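Side-chain contacts in Tas1 (Pseudomonas aeruginosa, PDB 6OX6), which pyrophosphorylates adenosine nucleotides to make (p)ppApp, draining ADP and ATP from competitor cells as a toxin exported by type VI secretion: residues Lys247-Val252 and Lys284-Ala289; Asn295-Lys298 and Thr302-Lys305; Asp341-Ser346 and Glu407-Leu412; Met369-Glu374 and Asp386-Val391. All coordinates share one frame; numbering follows the deposited sequence.

Contact 1 (Lys247-Val252 and Lys284-Ala289); sequences KGFEKV and KSRERA. With ACT (acetate ion), chain D.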
loop_
_atom_site.group_PDB
_atom_site.type_symbol
_atom_site.label_atom_id
_atom_site.label_comp_id
_atom_site.label_asym_id
_atom_site.label_seq_id
_atom_site.Cartn_x
_atom_site.Cartn_y
_atom_site.Cartn_z
ATOM N N LYS A 247 -17.245 -15.874 1.610
ATOM C CA LYS A 247 -17.275 -17.238 1.098
ATOM C C LYS A 247 -15.855 -17.734 0.864
ATOM O O LYS A 247 -15.038 -17.046 0.247
ATOM C CB LYS A 247 -18.080 -17.305 -0.199
ATOM C CG LYS A 247 -19.562 -16.986 -0.040
ATOM C CD LYS A 247 -20.444 -18.248 -0.113
ATOM C CE LYS A 247 -19.974 -19.264 -1.171
ATOM N NZ LYS A 247 -21.000 -20.341 -1.432
ATOM N N GLY A 248 -15.559 -18.929 1.354
ATOM C CA GLY A 248 -14.221 -19.458 1.230
ATOM C C GLY A 248 -13.204 -18.817 2.143
ATOM O O GLY A 248 -12.007 -19.089 1.995
ATOM N N PHE A 249 -13.646 -18.014 3.113
ATOM C CA PHE A 249 -12.709 -17.262 3.942
ATOM C C PHE A 249 -11.763 -18.172 4.700
ATOM O O PHE A 249 -10.544 -17.966 4.684
ATOM C CB PHE A 249 -13.448 -16.371 4.933
ATOM C CG PHE A 249 -12.528 -15.685 5.898
ATOM C CD1 PHE A 249 -11.923 -14.490 5.550
ATOM C CD2 PHE A 249 -12.247 -16.239 7.137
ATOM C CE1 PHE A 249 -11.058 -13.858 6.417
ATOM C CE2 PHE A 249 -11.384 -15.602 8.016
ATOM C CZ PHE A 249 -10.791 -14.405 7.653
ATOM N N GLU A 250 -12.310 -19.183 5.393
ATOM C CA GLU A 250 -11.471 -20.019 6.246
ATOM C C GLU A 250 -10.494 -20.848 5.433
ATOM O O GLU A 250 -9.372 -21.104 5.886
ATOM C CB GLU A 250 -12.329 -20.930 7.122
ATOM C CG GLU A 250 -11.554 -21.641 8.235
ATOM C CD GLU A 250 -10.791 -20.682 9.129
ATOM O OE1 GLU A 250 -11.389 -19.675 9.561
ATOM O OE2 GLU A 250 -9.600 -20.940 9.409
ATOM N N LYS A 251 -10.888 -21.273 4.234
ATOM C CA LYS A 251 -9.949 -21.984 3.380
ATOM C C LYS A 251 -8.733 -21.115 3.063
ATOM O O LYS A 251 -7.594 -21.588 3.114
ATOM C CB LYS A 251 -10.643 -22.445 2.094
ATOM C CG LYS A 251 -9.701 -23.156 1.138
ATOM C CD LYS A 251 -10.220 -23.242 -0.292
ATOM C CE LYS A 251 -9.740 -24.535 -0.955
ATOM N NZ LYS A 251 -10.468 -24.843 -2.222
ATOM N N VAL A 252 -8.945 -19.835 2.752
ATOM C CA VAL A 252 -7.802 -18.964 2.496
ATOM C C VAL A 252 -7.034 -18.700 3.785
ATOM O O VAL A 252 -5.801 -18.808 3.822
ATOM C CB VAL A 252 -8.251 -17.652 1.833
ATOM C CG1 VAL A 252 -7.102 -16.651 1.861
ATOM C CG2 VAL A 252 -8.687 -17.901 0.395
ATOM N N LYS A 284 -2.732 -11.489 9.934
ATOM C CA LYS A 284 -3.768 -10.477 10.117
ATOM C C LYS A 284 -4.898 -11.044 10.968
ATOM O O LYS A 284 -5.306 -12.191 10.788
ATOM C CB LYS A 284 -4.315 -10.010 8.767
ATOM C CG LYS A 284 -5.233 -8.799 8.860
ATOM C CD LYS A 284 -5.514 -8.181 7.493
ATOM C CE LYS A 284 -5.010 -6.737 7.449
ATOM N NZ LYS A 284 -3.547 -6.622 7.767
ATOM N N SER A 285 -5.400 -10.242 11.907
ATOM C CA SER A 285 -6.467 -10.732 12.773
ATOM C C SER A 285 -7.714 -11.029 11.959
ATOM O O SER A 285 -7.973 -10.399 10.924
ATOM C CB SER A 285 -6.804 -9.717 13.871
ATOM O OG SER A 285 -7.873 -8.852 13.475
ATOM N N ARG A 286 -8.506 -11.977 12.471
ATOM C CA ARG A 286 -9.666 -12.499 11.758
ATOM C C ARG A 286 -10.647 -11.392 11.373
ATOM O O ARG A 286 -10.999 -11.246 10.198
ATOM C CB ARG A 286 -10.364 -13.565 12.613
ATOM C CG ARG A 286 -11.628 -14.177 11.969
ATOM C CD ARG A 286 -12.111 -15.474 12.698
ATOM N NE ARG A 286 -11.839 -16.654 11.883
ATOM C CZ ARG A 286 -10.848 -17.506 12.126
ATOM N NH1 ARG A 286 -10.058 -17.306 13.178
ATOM N NH2 ARG A 286 -10.644 -18.550 11.331
ATOM N N GLU A 287 -11.119 -10.616 12.360
ATOM C CA GLU A 287 -12.131 -9.597 12.083
ATOM C C GLU A 287 -11.627 -8.581 11.077
ATOM O O GLU A 287 -12.373 -8.142 10.191
ATOM C CB GLU A 287 -12.550 -8.876 13.368
ATOM C CG GLU A 287 -13.744 -7.908 13.210
ATOM C CD GLU A 287 -15.089 -8.614 12.947
ATOM O OE1 GLU A 287 -15.944 -8.015 12.244
ATOM O OE2 GLU A 287 -15.297 -9.748 13.454
ATOM N N ARG A 288 -10.374 -8.167 11.217
ATOM C CA ARG A 288 -9.861 -7.144 10.318
ATOM C C ARG A 288 -9.671 -7.716 8.923
ATOM O O ARG A 288 -9.989 -7.056 7.927
ATOM C CB ARG A 288 -8.559 -6.579 10.877
ATOM C CG ARG A 288 -8.791 -5.663 12.093
ATOM C CD ARG A 288 -7.481 -5.229 12.721
ATOM N NE ARG A 288 -6.615 -4.591 11.735
ATOM C CZ ARG A 288 -6.512 -3.282 11.541
ATOM N NH1 ARG A 288 -7.213 -2.434 12.279
ATOM N NH2 ARG A 288 -5.696 -2.826 10.602
ATOM N N ALA A 289 -9.184 -8.956 8.845
ATOM C CA ALA A 289 -9.042 -9.630 7.565
ATOM C C ALA A 289 -10.384 -9.698 6.856
ATOM O O ALA A 289 -10.488 -9.369 5.673
ATOM C CB ALA A 289 -8.469 -11.030 7.775
HETATM C C ACT D . -3.328 -5.488 10.892
HETATM O O ACT D . -4.347 -5.123 10.235
HETATM O OXT ACT D . -2.131 -5.172 10.696
HETATM C CH3 ACT D . -3.608 -6.466 12.109
#
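The first turns of helices 249-253 and 286-296 pack against each other where the F249 ring meets R286 and A289. A chi1 of 174° turns the F249 ring away from its own N and toward the other helix, which it touches edge first: CE1 lies 4.1 Å from A289 CB, and CE2 lies 4.0 Å from R286 NE. The ring and guanidinium planes are inclined at 65°, and the two groups meet obliquely. One residue on, E250 bends at chi2 and swings its carboxylate to the guanidinium edge, nearly coplanar with it. This salt bridge, OE1 to R286 NH2, is modelled at an implausibly short 2.2 Å with E250 in two conformers; its exact geometry is doubtful. S285 N-caps helix 286-296, its OG accepting a weak bond from R288 N. R288 NE and NH2 both donate to atom O of an acetate, probably from the crystallisation liquor, at 2.8 and 2.7 Å; K284 NZ reaches the same oxygen weakly and also forms a salt bridge with D306. Y253, ending helix 249-253, makes a cation-pi contact with R286. Further along helix 286-296, M290 and I293 also pack on F249, while A289 rests on L307, just before strand 308-313.

Contact 2 (Asn295-Lys298 and Thr302-Lys305); sequences NDYK and TKIK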
loop_
_atom_site.group_PDB
_atom_site.type_symbol
_atom_site.label_atom_id
_atom_site.label_comp_id
_atom_site.label_asym_id
_atom_site.label_seq_id
_atom_site.Cartn_x
_atom_site.Cartn_y
_atom_site.Cartn_z
ATOM N N ASN A 295 -14.595 -4.977 2.343
ATOM C CA ASN A 295 -14.583 -3.576 1.931
ATOM C C ASN A 295 -13.686 -3.314 0.725
ATOM O O ASN A 295 -14.130 -2.717 -0.260
ATOM C CB ASN A 295 -14.128 -2.676 3.077
ATOM C CG ASN A 295 -15.172 -2.556 4.153
ATOM O OD1 ASN A 295 -16.373 -2.471 3.869
ATOM N ND2 ASN A 295 -14.729 -2.585 5.401
ATOM N N ASP A 296 -12.411 -3.695 0.812
ATOM C CA ASP A 296 -11.523 -3.476 -0.321
ATOM C C ASP A 296 -11.841 -4.395 -1.485
ATOM O O ASP A 296 -11.774 -3.975 -2.650
ATOM C CB ASP A 296 -10.064 -3.666 0.089
ATOM C CG ASP A 296 -9.567 -2.556 1.007
ATOM O OD1 ASP A 296 -10.252 -1.496 1.137
ATOM O OD2 ASP A 296 -8.463 -2.741 1.574
ATOM N N TYR A 297 -12.161 -5.657 -1.194
ATOM C CA TYR A 297 -12.183 -6.676 -2.226
ATOM C C TYR A 297 -13.570 -7.230 -2.482
ATOM O O TYR A 297 -13.690 -8.270 -3.147
ATOM C CB TYR A 297 -11.209 -7.787 -1.859
ATOM C CG TYR A 297 -9.809 -7.271 -1.753
ATOM C CD1 TYR A 297 -9.137 -6.783 -2.882
ATOM C CD2 TYR A 297 -9.158 -7.244 -0.535
ATOM C CE1 TYR A 297 -7.830 -6.289 -2.788
ATOM C CE2 TYR A 297 -7.863 -6.749 -0.421
ATOM C CZ TYR A 297 -7.199 -6.272 -1.545
ATOM O OH TYR A 297 -5.896 -5.789 -1.408
ATOM N N LYS A 298 -14.609 -6.561 -1.980
ATOM C CA LYS A 298 -16.014 -6.905 -2.245
ATOM C C LYS A 298 -16.324 -8.368 -1.943
ATOM O O LYS A 298 -17.100 -9.010 -2.650
ATOM C CB LYS A 298 -16.413 -6.558 -3.683
ATOM C CG LYS A 298 -16.311 -5.064 -4.000
ATOM C CD LYS A 298 -17.018 -4.166 -2.971
ATOM C CE LYS A 298 -17.334 -2.790 -3.586
ATOM N NZ LYS A 298 -17.995 -1.879 -2.561
ATOM N N THR A 302 -9.822 -14.412 -1.967
ATOM C CA THR A 302 -8.585 -14.733 -2.662
ATOM C C THR A 302 -7.853 -13.489 -3.140
ATOM O O THR A 302 -6.725 -13.610 -3.644
ATOM C CB THR A 302 -8.853 -15.674 -3.836
ATOM O OG1 THR A 302 -9.561 -14.965 -4.868
ATOM C CG2 THR A 302 -9.673 -16.876 -3.377
ATOM N N LYS A 303 -8.455 -12.302 -2.982
ATOM C CA LYS A 303 -7.851 -11.052 -3.431
ATOM C C LYS A 303 -7.012 -10.366 -2.365
ATOM O O LYS A 303 -6.274 -9.427 -2.698
ATOM C CB LYS A 303 -8.938 -10.077 -3.903
ATOM C CG LYS A 303 -9.568 -10.457 -5.225
ATOM C CD LYS A 303 -10.401 -9.340 -5.815
ATOM C CE LYS A 303 -10.918 -9.748 -7.215
ATOM N NZ LYS A 303 -12.058 -10.733 -7.112
ATOM N N ILE A 304 -7.111 -10.778 -1.091
ATOM C CA ILE A 304 -6.367 -10.082 -0.044
ATOM C C ILE A 304 -4.921 -10.560 -0.052
ATOM O O ILE A 304 -4.639 -11.760 -0.175
ATOM C CB ILE A 304 -7.023 -10.287 1.335
ATOM C CG1 ILE A 304 -6.263 -9.492 2.397
ATOM C CG2 ILE A 304 -7.066 -11.764 1.714
ATOM C CD1 ILE A 304 -7.023 -9.388 3.738
ATOM N N LYS A 305 -3.988 -9.618 0.098
ATOM C CA LYS A 305 -2.583 -9.905 -0.140
ATOM C C LYS A 305 -1.691 -9.726 1.085
ATOM O O LYS A 305 -0.490 -10.023 1.005
ATOM C CB LYS A 305 -2.074 -9.031 -1.296
ATOM C CG LYS A 305 -2.985 -9.121 -2.532
ATOM C CD LYS A 305 -2.462 -8.304 -3.718
ATOM C CE LYS A 305 -3.384 -8.432 -4.946
ATOM N NZ LYS A 305 -4.778 -7.916 -4.679
HETATM O O HOH W 1 -4.481 -6.840 0.752
HETATM O O HOH W 2 -14.088 -9.065 -5.732
#
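The ring of Y297 lies over the peptide joining K303 to I304. K303 O sits 3.4 Å above the ring plane, displaced toward the rim, and I304 N is farther from the same face; D296 CB lies near the rim of the opposite face. Aliphatic contacts accompany this overlap: K303 CB approaches Y297 CD1 to 3.5 Å, and I304 CB lies 4.0 Å from Y297 CE2. K303 CG lies anti to the carbonyl carbon (chi1 -73°), and the chain starts alongside the ring before leading its ammonium away. K305 crosses the tyrosine at about a right angle and bends at chi4, bringing NZ back to K303 O, a 2.9 Å hydrogen bond in the carbonyl plane. Two waters close the ends of the contact: one donates to Y297 OH (2.8 Å) and accepts from K305 N, the other donates to Y297 O and accepts from K303 NZ. The polar ends also face the immunity protein, Pa14_01140: E21 of that chain takes Y297 OH and K305 NZ, and E41 of that chain pairs with K303 NZ, which also meets D300. The tyrosine ring thus packs face-on against a peptide in the loop after helix 286-296, and lysines held by carboxylates of the other subunit would make this edge of the toxin electrostatically complementary to its inhibitor.

Contact 3 (Asp341-Ser346 and Glu407-Leu412); sequences DPLGYS and EDWRVL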
loop_
_atom_site.group_PDB
_atom_site.type_symbol
_atom_site.label_atom_id
_atom_site.label_comp_id
_atom_site.label_asym_id
_atom_site.label_seq_id
_atom_site.Cartn_x
_atom_site.Cartn_y
_atom_site.Cartn_z
ATOM N N ASP A 341 3.886 9.842 -6.114
ATOM C CA ASP A 341 2.942 9.779 -5.007
ATOM C C ASP A 341 2.507 11.193 -4.588
ATOM O O ASP A 341 3.369 12.022 -4.255
ATOM C CB ASP A 341 3.620 9.047 -3.855
ATOM C CG ASP A 341 2.784 9.027 -2.583
ATOM O OD1 ASP A 341 1.546 9.214 -2.634
ATOM O OD2 ASP A 341 3.378 8.789 -1.518
ATOM N N PRO A 342 1.198 11.499 -4.567
ATOM C CA PRO A 342 0.772 12.842 -4.134
ATOM C C PRO A 342 1.259 13.196 -2.745
ATOM O O PRO A 342 1.422 14.384 -2.430
ATOM C CB PRO A 342 -0.763 12.758 -4.162
ATOM C CG PRO A 342 -1.082 11.562 -4.997
ATOM C CD PRO A 342 0.037 10.604 -4.774
ATOM N N LEU A 343 1.490 12.201 -1.900
ATOM C CA LEU A 343 1.973 12.433 -0.550
ATOM C C LEU A 343 3.495 12.358 -0.427
ATOM O O LEU A 343 4.006 12.525 0.675
ATOM C CB LEU A 343 1.337 11.424 0.409
ATOM C CG LEU A 343 -0.206 11.330 0.402
ATOM C CD1 LEU A 343 -0.671 10.445 1.599
ATOM C CD2 LEU A 343 -0.885 12.654 0.432
ATOM N N GLY A 344 4.225 12.108 -1.508
ATOM C CA GLY A 344 5.681 12.207 -1.469
ATOM C C GLY A 344 6.395 11.108 -0.715
ATOM O O GLY A 344 7.598 11.232 -0.445
ATOM N N TYR A 345 5.709 10.014 -0.408
ATOM C CA TYR A 345 6.344 8.907 0.280
ATOM C C TYR A 345 7.278 8.164 -0.684
ATOM O O TYR A 345 7.147 8.261 -1.908
ATOM C CB TYR A 345 5.258 7.979 0.854
ATOM C CG TYR A 345 5.766 6.776 1.643
ATOM C CD1 TYR A 345 5.496 5.487 1.214
ATOM C CD2 TYR A 345 6.521 6.943 2.799
ATOM C CE1 TYR A 345 5.962 4.373 1.924
ATOM C CE2 TYR A 345 6.984 5.853 3.522
ATOM C CZ TYR A 345 6.690 4.572 3.076
ATOM O OH TYR A 345 7.141 3.476 3.755
ATOM N N SER A 346 8.273 7.463 -0.125
ATOM C CA SER A 346 9.111 6.575 -0.929
ATOM C C SER A 346 9.353 5.276 -0.173
ATOM O O SER A 346 9.343 5.247 1.056
ATOM C CB SER A 346 10.461 7.221 -1.320
ATOM O OG SER A 346 11.117 7.760 -0.186
ATOM N N GLU A 407 -3.602 9.956 6.989
ATOM C CA GLU A 407 -4.922 9.795 7.592
ATOM C C GLU A 407 -5.821 10.983 7.264
ATOM O O GLU A 407 -6.992 10.806 6.917
ATOM C CB GLU A 407 -4.792 9.625 9.107
ATOM C CG GLU A 407 -4.131 8.312 9.544
ATOM C CD GLU A 407 -3.474 8.370 10.951
ATOM O OE1 GLU A 407 -3.655 9.380 11.698
ATOM O OE2 GLU A 407 -2.769 7.382 11.299
ATOM N N ASP A 408 -5.291 12.205 7.364
ATOM C CA ASP A 408 -6.083 13.386 7.006
ATOM C C ASP A 408 -6.435 13.421 5.514
ATOM O O ASP A 408 -7.513 13.895 5.129
ATOM C CB ASP A 408 -5.315 14.646 7.393
ATOM C CG ASP A 408 -5.091 14.750 8.914
ATOM O OD1 ASP A 408 -5.741 14.001 9.677
ATOM O OD2 ASP A 408 -4.254 15.579 9.327
ATOM N N TRP A 409 -5.526 12.959 4.655
ATOM C CA TRP A 409 -5.778 13.005 3.219
ATOM C C TRP A 409 -6.753 11.919 2.797
ATOM O O TRP A 409 -7.651 12.171 1.981
ATOM C CB TRP A 409 -4.456 12.864 2.461
ATOM C CG TRP A 409 -4.550 12.997 0.974
ATOM C CD1 TRP A 409 -4.543 14.169 0.243
ATOM C CD2 TRP A 409 -4.635 11.928 0.016
ATOM N NE1 TRP A 409 -4.596 13.875 -1.107
ATOM C CE2 TRP A 409 -4.663 12.516 -1.267
ATOM C CE3 TRP A 409 -4.679 10.529 0.122
ATOM C CZ2 TRP A 409 -4.745 11.765 -2.426
ATOM C CZ3 TRP A 409 -4.757 9.785 -1.038
ATOM C CH2 TRP A 409 -4.796 10.400 -2.292
ATOM N N ARG A 410 -6.622 10.726 3.398
ATOM C CA ARG A 410 -7.393 9.570 2.978
ATOM C C ARG A 410 -8.882 9.772 3.197
ATOM O O ARG A 410 -9.697 9.321 2.378
ATOM C CB ARG A 410 -6.913 8.346 3.740
ATOM C CG ARG A 410 -7.838 7.153 3.655
ATOM C CD ARG A 410 -7.261 5.958 4.382
ATOM N NE ARG A 410 -8.274 4.922 4.550
ATOM C CZ ARG A 410 -8.022 3.674 4.968
ATOM N NH1 ARG A 410 -6.768 3.298 5.247
ATOM N NH2 ARG A 410 -9.018 2.801 5.105
ATOM N N VAL A 411 -9.274 10.397 4.318
ATOM C CA VAL A 411 -10.709 10.548 4.572
ATOM C C VAL A 411 -11.373 11.609 3.699
ATOM O O VAL A 411 -12.590 11.774 3.760
ATOM C CB VAL A 411 -10.990 10.866 6.055
ATOM C CG1 VAL A 411 -10.472 9.734 6.941
ATOM C CG2 VAL A 411 -10.344 12.176 6.448
ATOM N N LEU A 412 -10.623 12.353 2.894
ATOM C CA LEU A 412 -11.233 13.431 2.113
ATOM C C LEU A 412 -11.979 12.872 0.912
ATOM O O LEU A 412 -11.551 11.888 0.296
ATOM C CB LEU A 412 -10.155 14.421 1.648
ATOM C CG LEU A 412 -9.424 15.117 2.816
ATOM C CD1 LEU A 412 -8.233 15.947 2.309
ATOM C CD2 LEU A 412 -10.392 15.987 3.662
#
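L343 and W409 make the tight part of this contact: the CD2 methyl of L343 rests on the face of the indole, a CH-pi contact 3.8 Å from the centroid of the five-membered ring and only 13° off its normal. L343 CD2 is 3.7 Å from W409 CG and hardly farther from CD2 of the indole, so one methyl branch does the work. A chi1 of -176° extends the indole out from helix 402-410 to receive it. P342 is the looser neighbour: its CB comes no nearer than 4.5 Å to W409 CZ2 and lies oblique to the ring. D408 on the helix and V411 just after it are exposed, though V411 O is bonded to H50 of the Pa14_01140 chain. D341 to G344 forms a type I beta turn, and D341 OD1 accepts from L343 N at 3.1 Å, an Asx turn; OD2 accepts from Y345 N at 2.9 Å. Both donors approach from above the carboxylate plane, the first much more steeply. The turn runs into G344-Y345, resembling the Gly-Tyr motif of RelA/SpoT-like synthetases, and the contact ties this loop to helix 402-410. Helix 419-435 flanks it, with A423 against L343 and A419 against W409. The immunity protein Pa14_01140 packs N56 of its chain on W409, while K5 of its chain takes W409 O and L412 O. Apolar and CH-pi packing joins the segments, while D341, bonded by two N-H groups and salt-bridged to R60 of the immunity protein chain, is consistent with a turn held in place.

Contact 4 (Met369-Glu374 and Asp386-Val391); sequences MIYAKE and DTYDAV. With ACT (acetate ion), chain I.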
loop_
_atom_site.group_PDB
_atom_site.type_symbol
_atom_site.label_atom_id
_atom_site.label_comp_id
_atom_site.label_asym_id
_atom_site.label_seq_id
_atom_site.Cartn_x
_atom_site.Cartn_y
_atom_site.Cartn_z
HETATM N N MSE A 369 13.087 6.701 6.398
HETATM C CA MSE A 369 11.723 6.764 5.900
HETATM C C MSE A 369 10.733 6.259 6.911
HETATM O O MSE A 369 9.633 6.838 7.041
HETATM C CB MSE A 369 11.615 5.923 4.633
HETATM C CG MSE A 369 12.196 6.665 3.435
HETATM SE SE MSE A 369 11.470 8.495 3.380
HETATM C CE MSE A 369 9.557 8.030 3.301
ATOM N N ILE A 370 11.089 5.200 7.630
ATOM C CA ILE A 370 10.201 4.613 8.633
ATOM C C ILE A 370 10.070 5.537 9.836
ATOM O O ILE A 370 8.973 5.742 10.369
ATOM C CB ILE A 370 10.705 3.224 9.040
ATOM C CG1 ILE A 370 10.370 2.227 7.917
ATOM C CG2 ILE A 370 10.054 2.814 10.408
ATOM C CD1 ILE A 370 11.219 0.985 7.913
ATOM N N TYR A 371 11.188 6.098 10.290
ATOM C CA TYR A 371 11.147 7.141 11.303
ATOM C C TYR A 371 10.170 8.237 10.908
ATOM O O TYR A 371 9.341 8.682 11.711
ATOM C CB TYR A 371 12.550 7.725 11.485
ATOM C CG TYR A 371 12.618 8.822 12.497
ATOM C CD1 TYR A 371 12.784 10.148 12.113
ATOM C CD2 TYR A 371 12.518 8.537 13.846
ATOM C CE1 TYR A 371 12.851 11.164 13.064
ATOM C CE2 TYR A 371 12.572 9.526 14.796
ATOM C CZ TYR A 371 12.737 10.837 14.396
ATOM O OH TYR A 371 12.790 11.809 15.361
ATOM N N ALA A 372 10.246 8.663 9.653
ATOM C CA ALA A 372 9.432 9.778 9.198
ATOM C C ALA A 372 7.959 9.416 9.182
ATOM O O ALA A 372 7.113 10.213 9.608
ATOM C CB ALA A 372 9.893 10.211 7.811
ATOM N N LYS A 373 7.636 8.218 8.707
ATOM C CA LYS A 373 6.249 7.878 8.464
ATOM C C LYS A 373 5.524 7.402 9.720
ATOM O O LYS A 373 4.393 7.826 9.973
ATOM C CB LYS A 373 6.161 6.803 7.384
ATOM C CG LYS A 373 4.759 6.235 7.235
ATOM C CD LYS A 373 4.765 5.086 6.224
ATOM C CE LYS A 373 3.431 4.368 6.213
ATOM N NZ LYS A 373 3.412 3.275 5.220
ATOM N N GLU A 374 6.134 6.507 10.498
ATOM C CA GLU A 374 5.430 5.825 11.575
ATOM C C GLU A 374 5.552 6.578 12.906
ATOM O O GLU A 374 6.522 7.294 13.171
ATOM C CB GLU A 374 5.970 4.412 11.759
ATOM C CG GLU A 374 6.073 3.590 10.499
ATOM C CD GLU A 374 4.720 3.048 10.029
ATOM O OE1 GLU A 374 3.664 3.476 10.558
ATOM O OE2 GLU A 374 4.726 2.181 9.128
ATOM N N ASP A 386 17.725 0.855 19.337
ATOM C CA ASP A 386 18.999 1.526 19.073
ATOM C C ASP A 386 19.018 2.200 17.702
ATOM O O ASP A 386 19.471 3.344 17.576
ATOM C CB ASP A 386 20.175 0.556 19.218
ATOM C CG ASP A 386 20.172 -0.176 20.561
ATOM O OD1 ASP A 386 19.350 0.199 21.437
ATOM O OD2 ASP A 386 21.019 -1.087 20.755
ATOM N N THR A 387 18.557 1.517 16.653
ATOM C CA THR A 387 18.454 2.221 15.380
ATOM C C THR A 387 17.531 3.425 15.507
ATOM O O THR A 387 17.846 4.504 14.995
ATOM C CB THR A 387 17.971 1.288 14.267
ATOM O OG1 THR A 387 18.950 0.270 14.035
ATOM C CG2 THR A 387 17.749 2.076 12.971
ATOM N N TYR A 388 16.385 3.266 16.188
ATOM C CA TYR A 388 15.476 4.400 16.353
ATOM C C TYR A 388 16.219 5.587 16.937
ATOM O O TYR A 388 16.159 6.700 16.406
ATOM C CB TYR A 388 14.281 4.061 17.250
ATOM C CG TYR A 388 13.389 5.270 17.449
ATOM C CD1 TYR A 388 12.300 5.488 16.629
ATOM C CD2 TYR A 388 13.662 6.227 18.427
ATOM C CE1 TYR A 388 11.489 6.611 16.779
ATOM C CE2 TYR A 388 12.859 7.355 18.578
ATOM C CZ TYR A 388 11.767 7.538 17.757
ATOM O OH TYR A 388 10.950 8.647 17.900
ATOM N N ASP A 389 16.930 5.361 18.039
ATOM C CA ASP A 389 17.580 6.469 18.720
ATOM C C ASP A 389 18.666 7.091 17.850
ATOM O O ASP A 389 18.811 8.317 17.817
ATOM C CB ASP A 389 18.138 6.000 20.066
ATOM C CG ASP A 389 17.031 5.622 21.055
ATOM O OD1 ASP A 389 15.925 6.215 20.941
ATOM O OD2 ASP A 389 17.262 4.747 21.938
ATOM N N ALA A 390 19.424 6.264 17.121
ATOM C CA ALA A 390 20.419 6.800 16.196
ATOM C C ALA A 390 19.769 7.664 15.121
ATOM O O ALA A 390 20.254 8.763 14.817
ATOM C CB ALA A 390 21.212 5.663 15.550
ATOM N N VAL A 391 18.667 7.189 14.538
ATOM C CA VAL A 391 18.032 7.937 13.459
ATOM C C VAL A 391 17.449 9.242 13.984
ATOM O O VAL A 391 17.586 10.295 13.352
ATOM C CB VAL A 391 16.970 7.066 12.768
ATOM C CG1 VAL A 391 16.076 7.915 11.876
ATOM C CG2 VAL A 391 17.652 5.977 11.951
HETATM C C ACT I . 6.230 1.031 6.052
HETATM O O ACT I . 5.063 1.238 5.603
HETATM O OXT ACT I . 6.631 1.059 7.252
HETATM C CH3 ACT I . 7.318 0.685 4.953
HETATM O O HOH W 3 12.099 11.555 17.967
#
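An offset edge-to-face (T-shaped) tyrosine pair, Y371 with Y388, joins helices 367-373 and 385-393 in a three-helix run whose middle member is helix 376-383. The edge of Y371 points at the face of Y388: centroids are 5.4 Å apart and planes 61° apart, with Y371 CD2 3.7 Å from Y388 CE1. Chi1 values of 179° and 178° set both rings opposite their own nitrogens, which directs them between the two helices. V391, one turn after Y388, fills in at the base of the Y371 ring. Its CG1 branch reaches 3.6 Å from Y371 CB and equally close to CG, and the two side chains slide past each other in opposite directions. Y388 is further backed by E376, A379 and R380 of helix 376-383, while A395 lies on Y371. On the other side of helix 367-373, K373 stretches out fully and its NZ donates to atom O of an acetate, probably from the crystallisation liquor, at 2.6 Å. Y388 OH also lies at the edge of the Y371 ring, 3.6 Å from Y371 CE2, and one water links the two hydroxyls, 2.7 Å from Y371 OH and 3.1 Å from Y388 OH.

From the N terminus, contact 1 brings helix 249-253 back to the start of helix 286-296, closing a loop that holds helix 256-273 and strand 277-280. Contact 2 follows in series at the far end of helix 286-296, closing a short turn before strand 308-313; the two touch through A289 and V252 against I304 and T302. Contact 3 closes the longest loop, from the connection between strands 332-336 and 347-353 to helix 402-410, and contact 4 is nested within it, joining helices 367-373 and 385-393. Contacts 3 and 4 touch where Y345 meets M369 and K373. Contacts 1 and 4 lie on opposite sides of the chain's centre, about 32 Å apart between centres.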